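Local coordinates for alpha-L-rhamnosidase (Klebsiella oxytoca, PDB 4XHC), which probably hydrolyses terminal alpha-L-rhamnose from rhamnosides, as a two-domain GH78 glycosidase that binds rhamnose, at residues A[124-129]-A[165-170]; A[97-102]-A[192-197]. All blocks are in the same frame, centred on the assembly; numbering follows the deposited sequence.

Contact 1: A[124-129]-A[165-170]; sequences LQLTFG and IDLPRR
The F128 ring meets L167 at its edge. The methyl L167 CD1 lies near the ring plane, 4.4 Å from F128 CZ, so the approach is to the rim and not over a face. Elsewhere around the same ring, Y171 stacks on it and F173 packs edge-to-face. L167 lies at the CZ end of the ring. L126 supplies the nearer partner. Its CD1 and L167 CD1 meet tip to tip at 3.7 Å, and L156 of strand 153-158 touches both leucines and widens the apolar patch. Both leucines have CG anti to the carbonyl carbon (chi1 -51° in L126, -68° in L167), and each reaches out along its length toward the other. The backbones stay well apart: the CA atoms of L126 and L167 are 10.9 Å from each other. L126 and F128 sit two residues apart on strand 122-129 of the larger sheet. Segment 165-170 begins on strand 163-166, an outermost strand of the smaller sheet, and runs on past it. L167, by this edge strand, packs onto strand 122-129 within what is probably a beta sandwich of the N-terminal domain. The contact is small, with 78 Å² buried over both sides, and it is wholly apolar. Further along the same segment, R169 forms a salt bridge to D159 of the second subunit, and R170 forms one to E236, next in sequence to D237 of the rhamnose pocket.

Contact 2: A[97-102]-A[192-197]; sequences IDFGSH and TQIEVN
D98 OD1 is gripped twice, by G100 N and by R174 NE, just beside F99, the residue that packs on I194 and V196. It accepts from G100 N at 2.8 Å, an Asx turn, and it forms a salt bridge with R174 NE. The bond from G100 is bent, with an N-H...O angle of 143°, and comes from above the carboxylate plane. The turn probably helps fix the corner of the chain just after F99. F99 points the edge of its ring at the E195 backbone, where the carbonyl carbon lies near the ring plane. I194 and V196 approach the ring obliquely. F99 CD2 and V196 CG1 are 3.8 Å apart. F99 CZ lies 4.0 Å from I194 CG2, and these two side chains cross at about a right angle. The CB of E195 points away from segment 97-102; its OE2 is hydrogen-bonded to H108 ND1. The strand axes pass 9.7 Å apart at -39°, as in facing sheets of a sandwich. F173 packs edge-to-face with F99. The side-chain contacts between the two segments are apolar, while the D98 carboxylate finds its partners in its own segment and in R174, so its charge is probably balanced beside the packed ring.

In the fold
Along the chain, segment 97-102 comes first, at the end of strand 94-99. Segment 124-129 follows, then 165-170, and last 192-197. Contact 1 closes a loop of 35 residues. Contact 2 closes one of 89 residues that contains the whole of contact 1, so the two nest and do not cross. Strands 94-99 and 122-129 belong to the six-stranded sheet, with strand 175-182 between them. Strands 163-166 and 187-200 belong to the four-stranded sheet, separated by strand 106-115. Contact 2 joins the two sheets directly; contact 1 joins the six-stranded sheet to the chain at edge strand 163-166. Their centres are 12 Å apart. F173 packs against an aromatic ring of each.

Contact 1: A[124-129]-A[165-170]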
# COMPACT_ATOMS: atom_id res chain seq x y z
N LEU A 124 -6.65 -5.05 3.46
CA LEU A 124 -5.79 -5.89 4.28
C LEU A 124 -4.56 -5.12 4.70
O LEU A 124 -4.19 -4.16 4.05
CB LEU A 124 -5.30 -7.10 3.50
CG LEU A 124 -6.34 -8.04 2.91
CD1 LEU A 124 -5.64 -9.03 1.99
CD2 LEU A 124 -7.09 -8.76 4.01
N GLN A 125 -3.93 -5.60 5.76
CA GLN A 125 -2.64 -5.11 6.20
C GLN A 125 -1.73 -6.29 6.49
O GLN A 125 -2.10 -7.17 7.26
CB GLN A 125 -2.81 -4.29 7.47
CG GLN A 125 -1.53 -4.08 8.28
CD GLN A 125 -1.43 -2.69 8.81
OE1 GLN A 125 -1.54 -2.45 10.02
NE2 GLN A 125 -1.24 -1.75 7.91
N LEU A 126 -0.54 -6.28 5.88
CA LEU A 126 0.45 -7.33 6.07
C LEU A 126 1.66 -6.80 6.81
O LEU A 126 2.09 -5.68 6.58
CB LEU A 126 0.90 -7.88 4.72
CG LEU A 126 -0.19 -8.31 3.74
CD1 LEU A 126 0.45 -8.97 2.54
CD2 LEU A 126 -1.18 -9.27 4.38
N THR A 127 2.20 -7.61 7.72
CA THR A 127 3.40 -7.24 8.48
C THR A 127 4.35 -8.43 8.50
O THR A 127 3.94 -9.56 8.74
CB THR A 127 3.04 -6.83 9.91
OG1 THR A 127 1.95 -5.92 9.87
CG2 THR A 127 4.19 -6.14 10.59
N PHE A 128 5.63 -8.16 8.23
CA PHE A 128 6.63 -9.20 8.07
C PHE A 128 7.70 -9.08 9.13
O PHE A 128 8.20 -7.98 9.39
CB PHE A 128 7.31 -9.05 6.72
CG PHE A 128 6.39 -9.13 5.55
CD1 PHE A 128 5.69 -8.01 5.11
CD2 PHE A 128 6.26 -10.32 4.83
CE1 PHE A 128 4.86 -8.08 4.00
CE2 PHE A 128 5.43 -10.40 3.74
CZ PHE A 128 4.73 -9.28 3.31
N GLY A 129 8.11 -10.20 9.71
CA GLY A 129 9.16 -10.18 10.73
C GLY A 129 10.15 -11.32 10.65
O GLY A 129 9.77 -12.45 10.36
N ILE A 165 -2.61 -12.59 -5.99
CA ILE A 165 -1.69 -11.51 -5.64
C ILE A 165 -0.22 -11.94 -5.57
O ILE A 165 0.13 -12.88 -4.86
CB ILE A 165 -2.08 -10.88 -4.28
CG1 ILE A 165 -3.46 -10.23 -4.37
CG2 ILE A 165 -1.03 -9.86 -3.83
CD1 ILE A 165 -3.61 -9.17 -5.46
N ASP A 166 0.63 -11.25 -6.33
CA ASP A 166 2.08 -11.42 -6.28
C ASP A 166 2.68 -10.07 -5.93
O ASP A 166 2.75 -9.19 -6.77
CB ASP A 166 2.63 -11.88 -7.63
CG ASP A 166 2.31 -13.34 -7.94
OD1 ASP A 166 2.99 -14.24 -7.39
OD2 ASP A 166 1.41 -13.60 -8.77
N LEU A 167 3.11 -9.90 -4.68
CA LEU A 167 3.66 -8.62 -4.23
C LEU A 167 5.02 -8.34 -4.87
O LEU A 167 5.86 -9.23 -4.93
CB LEU A 167 3.77 -8.58 -2.71
CG LEU A 167 2.43 -8.57 -1.96
CD1 LEU A 167 2.65 -8.63 -0.46
CD2 LEU A 167 1.62 -7.34 -2.33
N PRO A 168 5.24 -7.09 -5.33
CA PRO A 168 6.48 -6.78 -6.08
C PRO A 168 7.74 -6.58 -5.21
O PRO A 168 8.84 -6.82 -5.70
CB PRO A 168 6.12 -5.49 -6.82
CG PRO A 168 5.07 -4.84 -5.98
CD PRO A 168 4.38 -5.90 -5.16
N ARG A 169 7.60 -6.17 -3.95
CA ARG A 169 8.76 -5.94 -3.09
C ARG A 169 9.32 -7.23 -2.50
O ARG A 169 8.57 -8.16 -2.19
CB ARG A 169 8.42 -4.96 -1.96
CG ARG A 169 8.12 -3.55 -2.44
CD ARG A 169 8.00 -2.60 -1.25
NE ARG A 169 9.31 -2.32 -0.64
CZ ARG A 169 9.54 -2.23 0.68
NH1 ARG A 169 8.57 -2.40 1.58
NH2 ARG A 169 10.78 -1.97 1.09
N ARG A 170 10.63 -7.28 -2.34
CA ARG A 170 11.31 -8.43 -1.74
C ARG A 170 11.33 -8.28 -0.22
O ARG A 170 11.81 -7.30 0.30
CB ARG A 170 12.74 -8.52 -2.26
CG ARG A 170 13.40 -9.87 -2.00
CD ARG A 170 14.89 -9.80 -2.23
NE ARG A 170 15.56 -9.10 -1.15
CZ ARG A 170 16.85 -8.80 -1.13
NH1 ARG A 170 17.64 -9.14 -2.16
NH2 ARG A 170 17.37 -8.17 -0.08

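Contact 2: A[97-102]-A[192-197]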
# COMPACT_ATOMS: atom_id res chain seq x y z
N ILE A 97 1.14 -16.22 10.48
CA ILE A 97 1.62 -17.37 9.73
C ILE A 97 3.11 -17.61 10.00
O ILE A 97 3.95 -16.73 9.72
CB ILE A 97 1.44 -17.17 8.20
CG1 ILE A 97 0.02 -16.69 7.84
CG2 ILE A 97 1.76 -18.45 7.45
CD1 ILE A 97 -1.06 -17.71 8.04
N ASP A 98 3.44 -18.77 10.55
CA ASP A 98 4.84 -19.18 10.75
C ASP A 98 5.29 -19.91 9.50
O ASP A 98 4.73 -20.96 9.17
CB ASP A 98 4.95 -20.11 11.96
CG ASP A 98 6.39 -20.47 12.32
OD1 ASP A 98 7.34 -20.09 11.59
OD2 ASP A 98 6.57 -21.14 13.36
N PHE A 99 6.31 -19.37 8.82
CA PHE A 99 6.86 -20.02 7.63
C PHE A 99 7.89 -21.11 7.94
O PHE A 99 8.26 -21.88 7.06
CB PHE A 99 7.43 -19.01 6.63
CG PHE A 99 6.40 -18.42 5.71
CD1 PHE A 99 5.48 -17.50 6.18
CD2 PHE A 99 6.32 -18.82 4.39
CE1 PHE A 99 4.51 -16.96 5.33
CE2 PHE A 99 5.36 -18.29 3.54
CZ PHE A 99 4.45 -17.36 4.01
N GLY A 100 8.35 -21.19 9.19
CA GLY A 100 9.16 -22.34 9.63
C GLY A 100 10.67 -22.15 9.56
O GLY A 100 11.39 -22.74 10.35
N SER A 101 11.14 -21.35 8.61
CA SER A 101 12.55 -20.96 8.53
C SER A 101 12.64 -19.47 8.13
O SER A 101 11.63 -18.76 8.09
CB SER A 101 13.30 -21.85 7.53
OG SER A 101 14.70 -21.78 7.73
N HIS A 102 13.85 -19.02 7.84
CA HIS A 102 14.10 -17.64 7.45
C HIS A 102 14.17 -17.57 5.93
O HIS A 102 14.98 -18.26 5.32
CB HIS A 102 15.42 -17.19 8.05
CG HIS A 102 15.74 -15.75 7.82
ND1 HIS A 102 15.41 -14.77 8.72
CD2 HIS A 102 16.38 -15.13 6.80
CE1 HIS A 102 15.81 -13.60 8.26
NE2 HIS A 102 16.40 -13.79 7.10
N THR A 192 -7.00 -19.19 0.16
CA THR A 192 -6.93 -20.58 -0.30
C THR A 192 -5.49 -21.06 -0.54
O THR A 192 -5.27 -22.27 -0.67
CB THR A 192 -7.77 -20.83 -1.58
OG1 THR A 192 -7.16 -20.19 -2.71
CG2 THR A 192 -9.20 -20.31 -1.41
N GLN A 193 -4.53 -20.15 -0.62
CA GLN A 193 -3.14 -20.55 -0.81
C GLN A 193 -2.22 -19.43 -0.43
O GLN A 193 -2.50 -18.28 -0.73
CB GLN A 193 -2.88 -20.94 -2.26
CG GLN A 193 -1.41 -21.01 -2.63
CD GLN A 193 -1.17 -21.61 -4.00
OE1 GLN A 193 -2.08 -21.70 -4.84
NE2 GLN A 193 0.07 -22.03 -4.25
N ILE A 194 -1.12 -19.76 0.24
CA ILE A 194 -0.10 -18.78 0.57
C ILE A 194 1.27 -19.42 0.42
O ILE A 194 1.50 -20.51 0.93
CB ILE A 194 -0.25 -18.27 2.02
CG1 ILE A 194 -1.67 -17.75 2.26
CG2 ILE A 194 0.80 -17.19 2.29
CD1 ILE A 194 -1.88 -17.08 3.60
N GLU A 195 2.17 -18.74 -0.28
CA GLU A 195 3.54 -19.23 -0.42
C GLU A 195 4.53 -18.09 -0.57
O GLU A 195 4.14 -16.97 -0.90
CB GLU A 195 3.65 -20.21 -1.60
CG GLU A 195 3.41 -19.60 -2.98
CD GLU A 195 3.54 -20.61 -4.12
OE1 GLU A 195 3.60 -21.84 -3.84
OE2 GLU A 195 3.58 -20.19 -5.29
N VAL A 196 5.80 -18.39 -0.31
CA VAL A 196 6.91 -17.47 -0.56
C VAL A 196 7.81 -18.03 -1.65
O VAL A 196 8.14 -19.21 -1.63
CB VAL A 196 7.72 -17.16 0.73
CG1 VAL A 196 8.43 -18.38 1.27
CG2 VAL A 196 8.72 -16.05 0.46
N ASN A 197 8.14 -17.19 -2.62
CA ASN A 197 9.10 -17.52 -3.67
C ASN A 197 10.49 -17.04 -3.26
O ASN A 197 10.80 -15.86 -3.39
CB ASN A 197 8.69 -16.87 -5.00
CG ASN A 197 7.52 -17.57 -5.67
OD1 ASN A 197 6.37 -17.14 -5.54
ND2 ASN A 197 7.81 -18.63 -6.40